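Local structure of DNA polymerase III subunit beta (Helicobacter pylori 26695, 4S3I) at residues Gly262-Glu265 and Phe266-Ser269; Phe291-Leu294 and Asp295-His298. The protein tethers DNA polymerases and other proteins to DNA as a ring-shaped sliding processivity factor of replication. All coordinates share one frame; numbering follows the deposited sequence.

Contact 1. Residues Gly262-Glu265 and Phe266-Ser269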
loop_
_atom_site.group_PDB
_atom_site.type_symbol
_atom_site.label_atom_id
_atom_site.label_comp_id
_atom_site.label_asym_id
_atom_site.label_seq_id
_atom_site.Cartn_x
_atom_site.Cartn_y
_atom_site.Cartn_z
ATOM N N GLY A 262 -7.454 -15.070 -27.959
ATOM C CA GLY A 262 -7.247 -13.680 -27.587
ATOM C C GLY A 262 -6.778 -13.541 -26.144
ATOM O O GLY A 262 -7.463 -13.995 -25.209
ATOM N N LYS A 263 -5.625 -12.904 -25.953
ATOM C CA LYS A 263 -5.021 -12.837 -24.622
ATOM C C LYS A 263 -5.879 -12.040 -23.634
ATOM O O LYS A 263 -6.236 -12.554 -22.572
ATOM C CB LYS A 263 -3.595 -12.257 -24.677
ATOM C CG LYS A 263 -2.878 -12.283 -23.312
ATOM C CD LYS A 263 -1.468 -11.609 -23.350
ATOM C CE LYS A 263 -1.532 -10.104 -23.601
ATOM N NZ LYS A 263 -0.148 -9.502 -23.822
ATOM N N GLU A 264 -6.208 -10.798 -23.985
ATOM C CA GLU A 264 -6.923 -9.915 -23.068
ATOM C C GLU A 264 -8.353 -10.390 -22.814
ATOM O O GLU A 264 -8.861 -10.269 -21.694
ATOM C CB GLU A 264 -6.909 -8.460 -23.568
ATOM C CG GLU A 264 -5.542 -7.778 -23.501
ATOM C CD GLU A 264 -4.887 -7.834 -22.110
ATOM O OE1 GLU A 264 -5.580 -7.628 -21.089
ATOM O OE2 GLU A 264 -3.663 -8.078 -22.029
ATOM N N GLU A 265 -9.004 -10.945 -23.837
ATOM C CA GLU A 265 -10.330 -11.526 -23.620
ATOM C C GLU A 265 -10.285 -12.688 -22.639
ATOM O O GLU A 265 -11.152 -12.816 -21.769
ATOM C CB GLU A 265 -10.963 -11.999 -24.930
ATOM C CG GLU A 265 -11.553 -10.884 -25.773
ATOM C CD GLU A 265 -12.380 -11.431 -26.934
ATOM O OE1 GLU A 265 -11.970 -12.459 -27.525
ATOM O OE2 GLU A 265 -13.440 -10.837 -27.238
ATOM N N PHE A 266 -9.293 -13.546 -22.789
ATOM C CA PHE A 266 -9.126 -14.634 -21.832
ATOM C C PHE A 266 -8.805 -14.143 -20.408
ATOM O O PHE A 266 -9.360 -14.672 -19.449
ATOM C CB PHE A 266 -8.094 -15.668 -22.333
ATOM C CG PHE A 266 -8.721 -16.777 -23.137
ATOM C CD1 PHE A 266 -9.318 -16.503 -24.367
ATOM C CD2 PHE A 266 -8.776 -18.065 -22.637
ATOM C CE1 PHE A 266 -9.949 -17.530 -25.106
ATOM C CE2 PHE A 266 -9.391 -19.091 -23.364
ATOM C CZ PHE A 266 -9.984 -18.818 -24.600
ATOM N N LYS A 267 -7.907 -13.160 -20.275
ATOM C CA LYS A 267 -7.605 -12.589 -18.962
ATOM C C LYS A 267 -8.892 -12.077 -18.323
ATOM O O LYS A 267 -9.175 -12.353 -17.171
ATOM C CB LYS A 267 -6.610 -11.420 -19.062
ATOM C CG LYS A 267 -5.133 -11.784 -19.270
ATOM C CD LYS A 267 -4.306 -10.480 -19.328
ATOM C CE LYS A 267 -2.820 -10.743 -19.540
ATOM N NZ LYS A 267 -2.054 -9.453 -19.570
ATOM N N GLU A 268 -9.667 -11.329 -19.100
ATOM C CA GLU A 268 -10.863 -10.673 -18.584
ATOM C C GLU A 268 -11.901 -11.722 -18.157
ATOM O O GLU A 268 -12.537 -11.606 -17.105
ATOM C CB GLU A 268 -11.416 -9.730 -19.655
ATOM C CG GLU A 268 -12.532 -8.830 -19.210
ATOM C CD GLU A 268 -13.090 -8.002 -20.367
ATOM O OE1 GLU A 268 -14.052 -7.231 -20.139
ATOM O OE2 GLU A 268 -12.569 -8.129 -21.503
ATOM N N SER A 269 -12.032 -12.774 -18.956
ATOM C CA SER A 269 -13.021 -13.814 -18.698
ATOM C C SER A 269 -12.638 -14.659 -17.484
ATOM O O SER A 269 -13.492 -15.003 -16.661
ATOM C CB SER A 269 -13.192 -14.689 -19.945
ATOM O OG SER A 269 -13.751 -13.931 -21.005
HETATM O O HOH W 1 0.189 -9.916 -20.891
#
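Lys-267 packs against Glu-264 and Lys-263 in the first turns of helix 263-273, one of the helices of the C-terminal domain of this beta-subunit sliding ring. Glu-264 folds back at chi2 (-54°), which brings OE2 to NZ of Lys-267 at 3.2 Å in a salt bridge; the ammonium meets the syn side of the carboxylate, 21° out of its plane, and both carboxylate oxygens also touch CD of the same lysine. Lys-263 runs alongside Lys-267, pointing the same way, with its CG 4.1 Å from Lys-267 CE. One water accepts from both ammonium groups, and Lys-263 NZ also donates to the carbonyls of Leu-334 and Thr-336, which probably offsets the closeness of the two ammonium groups. The i to i+4 backbone bonds of the helix begin with Phe-266 N to the carbonyl of Gly-262, the N-cap residue. The buried Phe-266 ring packs edge-to-face with those of Phe-291 and Phe-339, while Glu-268 reaches out to a salt bridge with Lys-85 of the second subunit. At buried Ser-269, N and OG come to Glu-265 O from opposite faces of its carbonyl plane, OG at 2.9 Å.

Contact 2. Residues Phe291-Leu294 and Asp295-His298; sequences FESL and DSEH
Ser-293 and Ser-296 bring their hydroxyls together across the bend where strand 288-293 runs out into the loop before strand 301-307. Each OG sits between its own backbone N and carbonyl carbon (chi1 59° and 60°), and the two CB atoms, Ser-293 CB and Ser-296 CB, lie 4.0 Å apart. The hydroxyls meet at 3.3 Å, Ser-293 OG to Ser-296 OG, a weak hydrogen bond in which Ser-293 is the donor. Ser-293 OG is also bonded to the backbone N of Ala-302, and Ser-296 OG to the carbonyl of Glu-300, so both face the returning side of this beta hairpin connection. Between them Leu-294 and Asp-295 make the bend. Leu-294 lays its side chain on Thr-279 of the adjacent strand. Asp-295 spreads its carboxylate over two partners, OD1 accepting from Thr-279 N and OD2 bonded to Ser-278 OG, which fixes its rotation. Ser-293 OG thus accepts from a backbone N-H while donating weakly to Ser-296 OG, which is itself bonded to a carbonyl; the long hydroxyl link probably adds little to what these backbone partners already hold.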
loop_
_atom_site.group_PDB
_atom_site.type_symbol
_atom_site.label_atom_id
_atom_site.label_comp_id
_atom_site.label_asym_id
_atom_site.label_seq_id
_atom_site.Cartn_x
_atom_site.Cartn_y
_atom_site.Cartn_z
ATOM N N PHE A 291 -16.521 -20.079 -20.301
ATOM C CA PHE A 291 -15.805 -20.156 -19.032
ATOM C C PHE A 291 -16.806 -20.349 -17.903
ATOM O O PHE A 291 -17.760 -19.588 -17.795
ATOM C CB PHE A 291 -15.020 -18.864 -18.775
ATOM C CG PHE A 291 -14.074 -18.471 -19.887
ATOM C CD1 PHE A 291 -12.699 -18.636 -19.739
ATOM C CD2 PHE A 291 -14.555 -17.896 -21.060
ATOM C CE1 PHE A 291 -11.814 -18.255 -20.754
ATOM C CE2 PHE A 291 -13.687 -17.510 -22.082
ATOM C CZ PHE A 291 -12.312 -17.683 -21.931
ATOM N N GLU A 292 -16.583 -21.356 -17.056
ATOM C CA GLU A 292 -17.474 -21.620 -15.924
ATOM C C GLU A 292 -16.680 -21.849 -14.649
ATOM O O GLU A 292 -15.678 -22.560 -14.661
ATOM C CB GLU A 292 -18.342 -22.865 -16.183
ATOM C CG GLU A 292 -19.410 -22.698 -17.259
ATOM C CD GLU A 292 -20.118 -24.001 -17.616
ATOM O OE1 GLU A 292 -19.466 -24.895 -18.199
ATOM O OE2 GLU A 292 -21.329 -24.121 -17.318
ATOM N N SER A 293 -17.146 -21.270 -13.550
ATOM C CA SER A 293 -16.511 -21.490 -12.253
ATOM C C SER A 293 -16.600 -22.970 -11.908
ATOM O O SER A 293 -17.616 -23.608 -12.175
ATOM C CB SER A 293 -17.187 -20.655 -11.169
ATOM O OG SER A 293 -18.559 -20.978 -11.049
ATOM N N LEU A 294 -15.533 -23.522 -11.333
ATOM C CA LEU A 294 -15.459 -24.964 -11.113
ATOM C C LEU A 294 -15.476 -25.350 -9.631
ATOM O O LEU A 294 -16.276 -26.192 -9.211
ATOM C CB LEU A 294 -14.230 -25.528 -11.835
ATOM C CG LEU A 294 -13.983 -27.034 -11.944
ATOM C CD1 LEU A 294 -15.173 -27.778 -12.546
ATOM C CD2 LEU A 294 -12.737 -27.263 -12.789
ATOM N N ASP A 295 -14.604 -24.740 -8.833
ATOM C CA ASP A 295 -14.561 -25.083 -7.406
ATOM C C ASP A 295 -15.271 -24.026 -6.554
ATOM O O ASP A 295 -14.896 -23.764 -5.404
ATOM C CB ASP A 295 -13.129 -25.366 -6.908
ATOM C CG ASP A 295 -12.226 -24.145 -6.962
ATOM O OD1 ASP A 295 -12.594 -23.156 -7.633
ATOM O OD2 ASP A 295 -11.138 -24.183 -6.337
ATOM N N SER A 296 -16.308 -23.433 -7.138
ATOM C CA SER A 296 -17.152 -22.466 -6.441
ATOM C C SER A 296 -18.030 -23.187 -5.439
ATOM O O SER A 296 -18.395 -24.349 -5.649
ATOM C CB SER A 296 -18.032 -21.715 -7.441
ATOM O OG SER A 296 -18.881 -22.599 -8.145
ATOM N N GLU A 297 -18.362 -22.491 -4.350
ATOM C CA GLU A 297 -19.281 -22.995 -3.335
ATOM C C GLU A 297 -20.597 -23.430 -3.962
ATOM O O GLU A 297 -20.972 -22.945 -5.030
ATOM C CB GLU A 297 -19.575 -21.904 -2.307
ATOM C CG GLU A 297 -18.345 -21.333 -1.626
ATOM C CD GLU A 297 -17.866 -22.193 -0.473
ATOM O OE1 GLU A 297 -18.640 -23.066 -0.014
ATOM O OE2 GLU A 297 -16.717 -21.989 -0.023
ATOM N N HIS A 298 -21.298 -24.345 -3.300
ATOM C CA HIS A 298 -22.633 -24.722 -3.743
ATOM C C HIS A 298 -23.501 -23.467 -3.745
ATOM O O HIS A 298 -23.393 -22.629 -2.840
ATOM C CB HIS A 298 -23.234 -25.790 -2.822
ATOM C CG HIS A 298 -24.543 -26.336 -3.304
ATOM N ND1 HIS A 298 -24.649 -27.145 -4.418
ATOM C CD2 HIS A 298 -25.802 -26.196 -2.823
ATOM C CE1 HIS A 298 -25.915 -27.476 -4.600
ATOM N NE2 HIS A 298 -26.635 -26.912 -3.645
#

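How the contacts relate
Reading from the N terminus, contact 1 comes first, where strand 257-262 gives way to helix 263-273. The chain then runs through strand 279-284 and back along strand 288-293, at whose end contact 2 lies. Both are local and in series: neither nests in nor crosses the other, and neither closes a long loop, though contact 2 marks the turn-off toward strand 301-307. Their centres are about 18 Å apart, yet they touch through Phe-291, whose ring CZ comes within 3.5 Å of Phe-266 CE2 and whose CE2 lies 3.6 Å from Ser-269 CB. That packing sets the helix against the four-stranded antiparallel sheet within the C-terminal domain.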